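Local structure of putative phosphatase/phosphodiesterase MPN_349 (Mycoplasma pneumoniae M129, 1T71) at residues S108-F111 / A116-R119; K139-L144 / M170-Y175. The protein is a putative metal-dependent phosphatase or phosphodiesterase that binds two iron(III) ions and probably hydrolyses phosphate esters such as 2',3'-cyclic nucleotides. One frame throughout, in Å; residues are numbered along the deposited sequence.

Contact 1: S108-F111 / A116-R119; sequences SLVF and AKIR
F111 and I118 face each other as a hydrogen-bonded pair of an antiparallel hairpin, their side chains on one face of the sheet. F111 N bonds I118 O at 3.0 Å, and the return bond from I118 N to F111 O is shorter at 2.7 Å. I118 CB sits over the F111 ring, 4.1 Å from its centroid and 22° off the normal, a CH-pi contact displaced toward the rim. I118 CG2 continues to F111 CE1 at 3.8 Å, while CG1, 4.2 Å from F111 O, carries CD1 to 4.1 Å from F111 CZ. With chi1 at 63°, between its backbone N and carbonyl carbon, the phenyl group turns one face to I118, whose beta-branched chain spreads over it; Y66 stacks on the F111 ring. V110 and R119 form the adjoining non-hydrogen-bonded pair, with side chains on the opposite face; between the backbones, V110 CA approaches I118 O at 3.1 Å in a CA-H...O contact. Long K117 suits the margin: its CG passes V110 CG1 at 3.6 Å and its amine reaches a salt bridge with D149. S108 OG hydrogen-bonds T121. Strand 108-112 is outermost; strand 117-124 joins it to strand 152-158, while L144 of helix 137-145 touches S108 and R119.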
ATOM      1  N   SER A 108      12.797   3.415  -5.317  1.00 26.13           N
ATOM      2  CA  SER A 108      12.314   4.791  -5.280  1.00 27.13           C
ATOM      3  C   SER A 108      12.364   5.328  -6.710  1.00 27.90           C
ATOM      4  O   SER A 108      13.254   4.965  -7.477  1.00 28.27           O
ATOM      5  CB  SER A 108      13.208   5.645  -4.375  1.00 26.30           C
ATOM      6  OG  SER A 108      12.769   6.989  -4.331  1.00 25.20           O
ATOM      7  N   LEU A 109      11.406   6.170  -7.079  1.00 29.81           N
ATOM      8  CA  LEU A 109      11.405   6.732  -8.426  1.00 31.48           C
ATOM      9  C   LEU A 109      11.014   8.197  -8.421  1.00 32.61           C
ATOM     10  O   LEU A 109      10.392   8.685  -7.479  1.00 30.95           O
ATOM     11  CB  LEU A 109      10.473   5.942  -9.355  1.00 32.31           C
ATOM     12  CG  LEU A 109       8.954   5.960  -9.188  1.00 34.78           C
ATOM     13  CD1 LEU A 109       8.386   7.326  -9.538  1.00 36.98           C
ATOM     14  CD2 LEU A 109       8.355   4.912 -10.110  1.00 34.47           C
ATOM     15  N   VAL A 110      11.389   8.895  -9.485  1.00 34.37           N
ATOM     16  CA  VAL A 110      11.086  10.310  -9.610  1.00 36.82           C
ATOM     17  C   VAL A 110      10.527  10.634 -10.984  1.00 38.33           C
ATOM     18  O   VAL A 110      11.008  10.146 -12.006  1.00 38.63           O
ATOM     19  CB  VAL A 110      12.344  11.177  -9.410  1.00 50.45           C
ATOM     20  CG1 VAL A 110      11.967  12.654  -9.409  1.00 52.20           C
ATOM     21  CG2 VAL A 110      13.030  10.803  -8.122  1.00 51.67           C
ATOM     22  N   PHE A 111       9.498  11.463 -10.996  1.00 41.75           N
ATOM     23  CA  PHE A 111       8.889  11.896 -12.235  1.00 43.13           C
ATOM     24  C   PHE A 111       8.421  13.314 -11.967  1.00 45.75           C
ATOM     25  O   PHE A 111       8.294  13.722 -10.809  1.00 45.34           O
ATOM     26  CB  PHE A 111       7.710  11.000 -12.622  1.00 36.89           C
ATOM     27  CG  PHE A 111       6.578  11.013 -11.639  1.00 35.73           C
ATOM     28  CD1 PHE A 111       6.679  10.339 -10.428  1.00 35.35           C
ATOM     29  CD2 PHE A 111       5.395  11.683 -11.935  1.00 36.61           C
ATOM     30  CE1 PHE A 111       5.611  10.328  -9.528  1.00 35.57           C
ATOM     31  CE2 PHE A 111       4.323  11.680 -11.042  1.00 36.29           C
ATOM     32  CZ  PHE A 111       4.432  11.001  -9.838  1.00 35.65           C
ATOM     33  N   ALA A 116       6.644  20.091 -10.860  1.00 42.59           N
ATOM     34  CA  ALA A 116       6.944  19.426  -9.604  1.00 40.48           C
ATOM     35  C   ALA A 116       7.698  18.116  -9.786  1.00 38.81           C
ATOM     36  O   ALA A 116       7.273  17.242 -10.539  1.00 37.18           O
ATOM     37  CB  ALA A 116       5.657  19.179  -8.833  1.00 41.70           C
ATOM     38  N   LYS A 117       8.824  17.994  -9.090  1.00 39.80           N
ATOM     39  CA  LYS A 117       9.628  16.782  -9.139  1.00 39.57           C
ATOM     40  C   LYS A 117       9.090  15.927  -7.994  1.00 38.56           C
ATOM     41  O   LYS A 117       9.291  16.247  -6.817  1.00 38.46           O
ATOM     42  CB  LYS A 117      11.101  17.117  -8.904  1.00 57.64           C
ATOM     43  CG  LYS A 117      12.078  16.200  -9.615  1.00 62.50           C
ATOM     44  CD  LYS A 117      13.514  16.634  -9.357  1.00 66.02           C
ATOM     45  CE  LYS A 117      14.489  15.913 -10.284  1.00 68.93           C
ATOM     46  NZ  LYS A 117      14.425  14.428 -10.151  1.00 70.54           N
ATOM     47  N   ILE A 118       8.396  14.849  -8.341  1.00 40.75           N
ATOM     48  CA  ILE A 118       7.795  13.972  -7.344  1.00 38.30           C
ATOM     49  C   ILE A 118       8.526  12.647  -7.163  1.00 36.76           C
ATOM     50  O   ILE A 118       8.864  11.968  -8.133  1.00 36.01           O
ATOM     51  CB  ILE A 118       6.329  13.681  -7.702  1.00 37.89           C
ATOM     52  CG1 ILE A 118       5.575  15.005  -7.882  1.00 37.99           C
ATOM     53  CG2 ILE A 118       5.681  12.831  -6.611  1.00 38.21           C
ATOM     54  CD1 ILE A 118       4.129  14.841  -8.322  1.00 37.38           C
ATOM     55  N   ARG A 119       8.756  12.282  -5.907  1.00 32.70           N
ATOM     56  CA  ARG A 119       9.440  11.040  -5.589  1.00 30.83           C
ATOM     57  C   ARG A 119       8.523  10.070  -4.841  1.00 29.28           C
ATOM     58  O   ARG A 119       7.758  10.476  -3.965  1.00 28.52           O
ATOM     59  CB  ARG A 119      10.670  11.341  -4.739  1.00 34.60           C
ATOM     60  CG  ARG A 119      11.725  10.268  -4.774  1.00 35.16           C
ATOM     61  CD  ARG A 119      12.983  10.696  -4.033  1.00 38.32           C
ATOM     62  NE  ARG A 119      14.082   9.786  -4.323  1.00 44.39           N
ATOM     63  CZ  ARG A 119      14.961   9.957  -5.304  1.00 44.64           C
ATOM     64  NH1 ARG A 119      14.888  11.018  -6.092  1.00 44.53           N
ATOM     65  NH2 ARG A 119      15.907   9.052  -5.504  1.00 47.47           N
TER

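Contact 2: K139-L144 / M170-Y175; sequences KVLKEL and MAFDGY
L141 CD1 rests on the ring of F172, 3.5 Å from the centroid and 26° off the normal, in a CH-pi contact. The methyl lies 3.1 Å above the ring plane and is shifted toward the rim; CD2 and CE2 of F172 are both 3.2 Å from L141 CD1, a tightly packed approach. A second touch comes from L141 CB, 4.0 Å from F172 CZ. K142 contributes its backbone N, 3.8 Å from F172 CE2, and its CB at 4.1 Å from the same atom; the rest of the chain leads away, as suits an exposed lysine. L141 CG is anti to the backbone N (chi1 -169°), directing the branch across from helix 137-145, and the leucine and phenylalanine side chains run alongside each other, pointing opposite ways. Farther out, F138, earlier on the same helix as L141, touches F172, and the F168 ring meets the F172 ring with planes at about 45°. L123 and H153, from neighbouring strands, pack on L141. Beyond F172, D173 bonds to T194 and S198. No hydrogen bond or salt bridge spans the two segments, so this buried junction depends on shape and dispersion, which suit a branched aliphatic residue and a broad aromatic ring.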
ATOM      1  N   LYS A 139      17.732   4.527   8.402  1.00 27.93           N
ATOM      2  CA  LYS A 139      18.997   4.947   7.815  1.00 29.43           C
ATOM      3  C   LYS A 139      18.886   5.114   6.302  1.00 27.78           C
ATOM      4  O   LYS A 139      19.328   6.119   5.753  1.00 27.52           O
ATOM      5  CB  LYS A 139      20.098   3.941   8.166  1.00 37.08           C
ATOM      6  CG  LYS A 139      20.272   3.775   9.667  1.00 41.81           C
ATOM      7  CD  LYS A 139      21.483   2.940  10.028  1.00 44.31           C
ATOM      8  CE  LYS A 139      21.608   2.839  11.537  1.00 46.60           C
ATOM      9  NZ  LYS A 139      22.819   2.084  11.955  1.00 50.47           N
ATOM     10  N   VAL A 140      18.282   4.139   5.630  1.00 23.97           N
ATOM     11  CA  VAL A 140      18.130   4.208   4.177  1.00 23.82           C
ATOM     12  C   VAL A 140      17.398   5.455   3.700  1.00 23.93           C
ATOM     13  O   VAL A 140      17.865   6.144   2.798  1.00 24.85           O
ATOM     14  CB  VAL A 140      17.378   2.971   3.625  1.00 24.23           C
ATOM     15  CG1 VAL A 140      17.023   3.186   2.150  1.00 21.63           C
ATOM     16  CG2 VAL A 140      18.248   1.732   3.773  1.00 23.72           C
ATOM     17  N   LEU A 141      16.247   5.744   4.299  1.00 27.23           N
ATOM     18  CA  LEU A 141      15.465   6.901   3.888  1.00 28.09           C
ATOM     19  C   LEU A 141      16.181   8.205   4.216  1.00 29.92           C
ATOM     20  O   LEU A 141      16.080   9.173   3.466  1.00 27.33           O
ATOM     21  CB  LEU A 141      14.078   6.864   4.543  1.00 25.45           C
ATOM     22  CG  LEU A 141      13.015   7.849   4.036  1.00 26.84           C
ATOM     23  CD1 LEU A 141      13.173   9.173   4.721  1.00 30.58           C
ATOM     24  CD2 LEU A 141      13.113   8.018   2.525  1.00 26.68           C
ATOM     25  N   LYS A 142      16.915   8.219   5.326  1.00 31.02           N
ATOM     26  CA  LYS A 142      17.656   9.408   5.743  1.00 32.96           C
ATOM     27  C   LYS A 142      18.680   9.766   4.661  1.00 34.63           C
ATOM     28  O   LYS A 142      18.743  10.913   4.205  1.00 34.04           O
ATOM     29  CB  LYS A 142      18.357   9.132   7.074  1.00 38.83           C
ATOM     30  CG  LYS A 142      18.592  10.354   7.948  1.00 42.24           C
ATOM     31  CD  LYS A 142      19.914  11.020   7.653  1.00 43.00           C
ATOM     32  CE  LYS A 142      20.192  12.148   8.654  1.00 45.26           C
ATOM     33  NZ  LYS A 142      20.230  11.694  10.076  1.00 46.13           N
ATOM     34  N   GLU A 143      19.476   8.780   4.251  1.00 34.37           N
ATOM     35  CA  GLU A 143      20.479   8.989   3.210  1.00 36.58           C
ATOM     36  C   GLU A 143      19.847   9.483   1.916  1.00 34.97           C
ATOM     37  O   GLU A 143      20.386  10.368   1.247  1.00 33.62           O
ATOM     38  CB  GLU A 143      21.236   7.696   2.910  1.00 82.41           C
ATOM     39  CG  GLU A 143      22.377   7.410   3.853  1.00 89.45           C
ATOM     40  CD  GLU A 143      23.483   6.623   3.171  1.00 94.78           C
ATOM     41  OE1 GLU A 143      24.512   6.346   3.833  1.00 96.75           O
ATOM     42  OE2 GLU A 143      23.322   6.288   1.971  1.00 96.52           O
ATOM     43  N   LEU A 144      18.711   8.897   1.552  1.00 31.21           N
ATOM     44  CA  LEU A 144      18.023   9.299   0.333  1.00 30.34           C
ATOM     45  C   LEU A 144      17.589  10.758   0.461  1.00 31.24           C
ATOM     46  O   LEU A 144      17.751  11.540  -0.472  1.00 30.89           O
ATOM     47  CB  LEU A 144      16.800   8.408   0.090  1.00 34.72           C
ATOM     48  CG  LEU A 144      16.075   8.600  -1.243  1.00 35.01           C
ATOM     49  CD1 LEU A 144      16.996   8.191  -2.393  1.00 35.64           C
ATOM     50  CD2 LEU A 144      14.808   7.755  -1.264  1.00 34.91           C
ATOM     51  N   MET A 170       7.692  10.127  13.638  1.00 27.65           N
ATOM     52  CA  MET A 170       8.367  11.108  14.466  1.00 28.83           C
ATOM     53  C   MET A 170       9.732  11.493  13.907  1.00 27.84           C
ATOM     54  O   MET A 170      10.167  12.641  14.033  1.00 26.91           O
ATOM     55  CB  MET A 170       8.513  10.566  15.888  1.00 30.01           C
ATOM     56  CG  MET A 170       8.239  11.607  16.946  1.00 35.52           C
ATOM     57  SD  MET A 170       6.486  11.898  17.257  1.00 32.95           S
ATOM     58  CE  MET A 170       5.881  12.510  15.690  1.00 33.37           C
ATOM     59  N   ALA A 171      10.397  10.533  13.277  1.00 22.28           N
ATOM     60  CA  ALA A 171      11.712  10.772  12.711  1.00 22.14           C
ATOM     61  C   ALA A 171      11.718  11.617  11.435  1.00 22.88           C
ATOM     62  O   ALA A 171      12.557  12.504  11.288  1.00 23.51           O
ATOM     63  CB  ALA A 171      12.402   9.443  12.437  1.00 28.31           C
ATOM     64  N   PHE A 172      10.792  11.352  10.518  1.00 25.29           N
ATOM     65  CA  PHE A 172      10.772  12.075   9.243  1.00 26.98           C
ATOM     66  C   PHE A 172       9.610  13.036   8.991  1.00 26.86           C
ATOM     67  O   PHE A 172       9.448  13.517   7.874  1.00 26.41           O
ATOM     68  CB  PHE A 172      10.815  11.067   8.085  1.00 26.12           C
ATOM     69  CG  PHE A 172      11.979  10.121   8.144  1.00 26.29           C
ATOM     70  CD1 PHE A 172      11.836   8.854   8.702  1.00 26.43           C
ATOM     71  CD2 PHE A 172      13.225  10.503   7.651  1.00 26.18           C
ATOM     72  CE1 PHE A 172      12.916   7.975   8.766  1.00 26.21           C
ATOM     73  CE2 PHE A 172      14.314   9.635   7.709  1.00 25.00           C
ATOM     74  CZ  PHE A 172      14.160   8.368   8.267  1.00 26.68           C
ATOM     75  N   ASP A 173       8.822  13.333  10.018  1.00 35.34           N
ATOM     76  CA  ASP A 173       7.660  14.195   9.850  1.00 38.53           C
ATOM     77  C   ASP A 173       7.729  15.333   8.828  1.00 41.69           C
ATOM     78  O   ASP A 173       6.961  15.344   7.873  1.00 47.31           O
ATOM     79  CB  ASP A 173       7.204  14.766  11.194  1.00 29.83           C
ATOM     80  CG  ASP A 173       5.881  15.522  11.081  1.00 27.95           C
ATOM     81  OD1 ASP A 173       5.352  15.980  12.110  1.00 27.74           O
ATOM     82  OD2 ASP A 173       5.362  15.655   9.954  1.00 25.93           O
ATOM     83  N   GLY A 174       8.618  16.294   8.992  1.00 32.52           N
ATOM     84  CA  GLY A 174       8.614  17.369   8.010  1.00 34.76           C
ATOM     85  C   GLY A 174       9.546  17.221   6.822  1.00 33.56           C
ATOM     86  O   GLY A 174       9.493  18.018   5.891  1.00 34.24           O
ATOM     87  N   TYR A 175      10.390  16.196   6.845  1.00 33.37           N
ATOM     88  CA  TYR A 175      11.360  15.964   5.781  1.00 32.19           C
ATOM     89  C   TYR A 175      10.796  15.282   4.545  1.00 32.20           C
ATOM     90  O   TYR A 175      11.507  15.093   3.558  1.00 32.76           O
ATOM     91  CB  TYR A 175      12.525  15.151   6.338  1.00 33.16           C
ATOM     92  CG  TYR A 175      13.324  15.912   7.363  1.00 34.20           C
ATOM     93  CD1 TYR A 175      14.505  16.556   7.008  1.00 34.48           C
ATOM     94  CD2 TYR A 175      12.879  16.026   8.681  1.00 34.69           C
ATOM     95  CE1 TYR A 175      15.230  17.299   7.937  1.00 35.21           C
ATOM     96  CE2 TYR A 175      13.594  16.768   9.617  1.00 35.73           C
ATOM     97  CZ  TYR A 175      14.769  17.402   9.235  1.00 36.33           C
ATOM     98  OH  TYR A 175      15.477  18.152  10.144  1.00 38.88           O
TER

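Contact 1 ties together two successive strands at the margin of a sheet, whereas contact 2 brings together two helices, 137-145 and 162-172, separated along the chain by strand 152-158. The hairpin is partly buried and relies on paired backbone bonds with side chains on both faces; the helix contact is smaller, has no backbone bonds across it, and centres on two buried hydrophobic residues. A CH-pi contact occurs in each, within a strand pair in one and between helices in the other. The two meet directly through L144, whose CD1 lies 3.4 Å from R119 NH2, so helix 137-145 participates in one contact and packs against the other. Both lie away from the iron site.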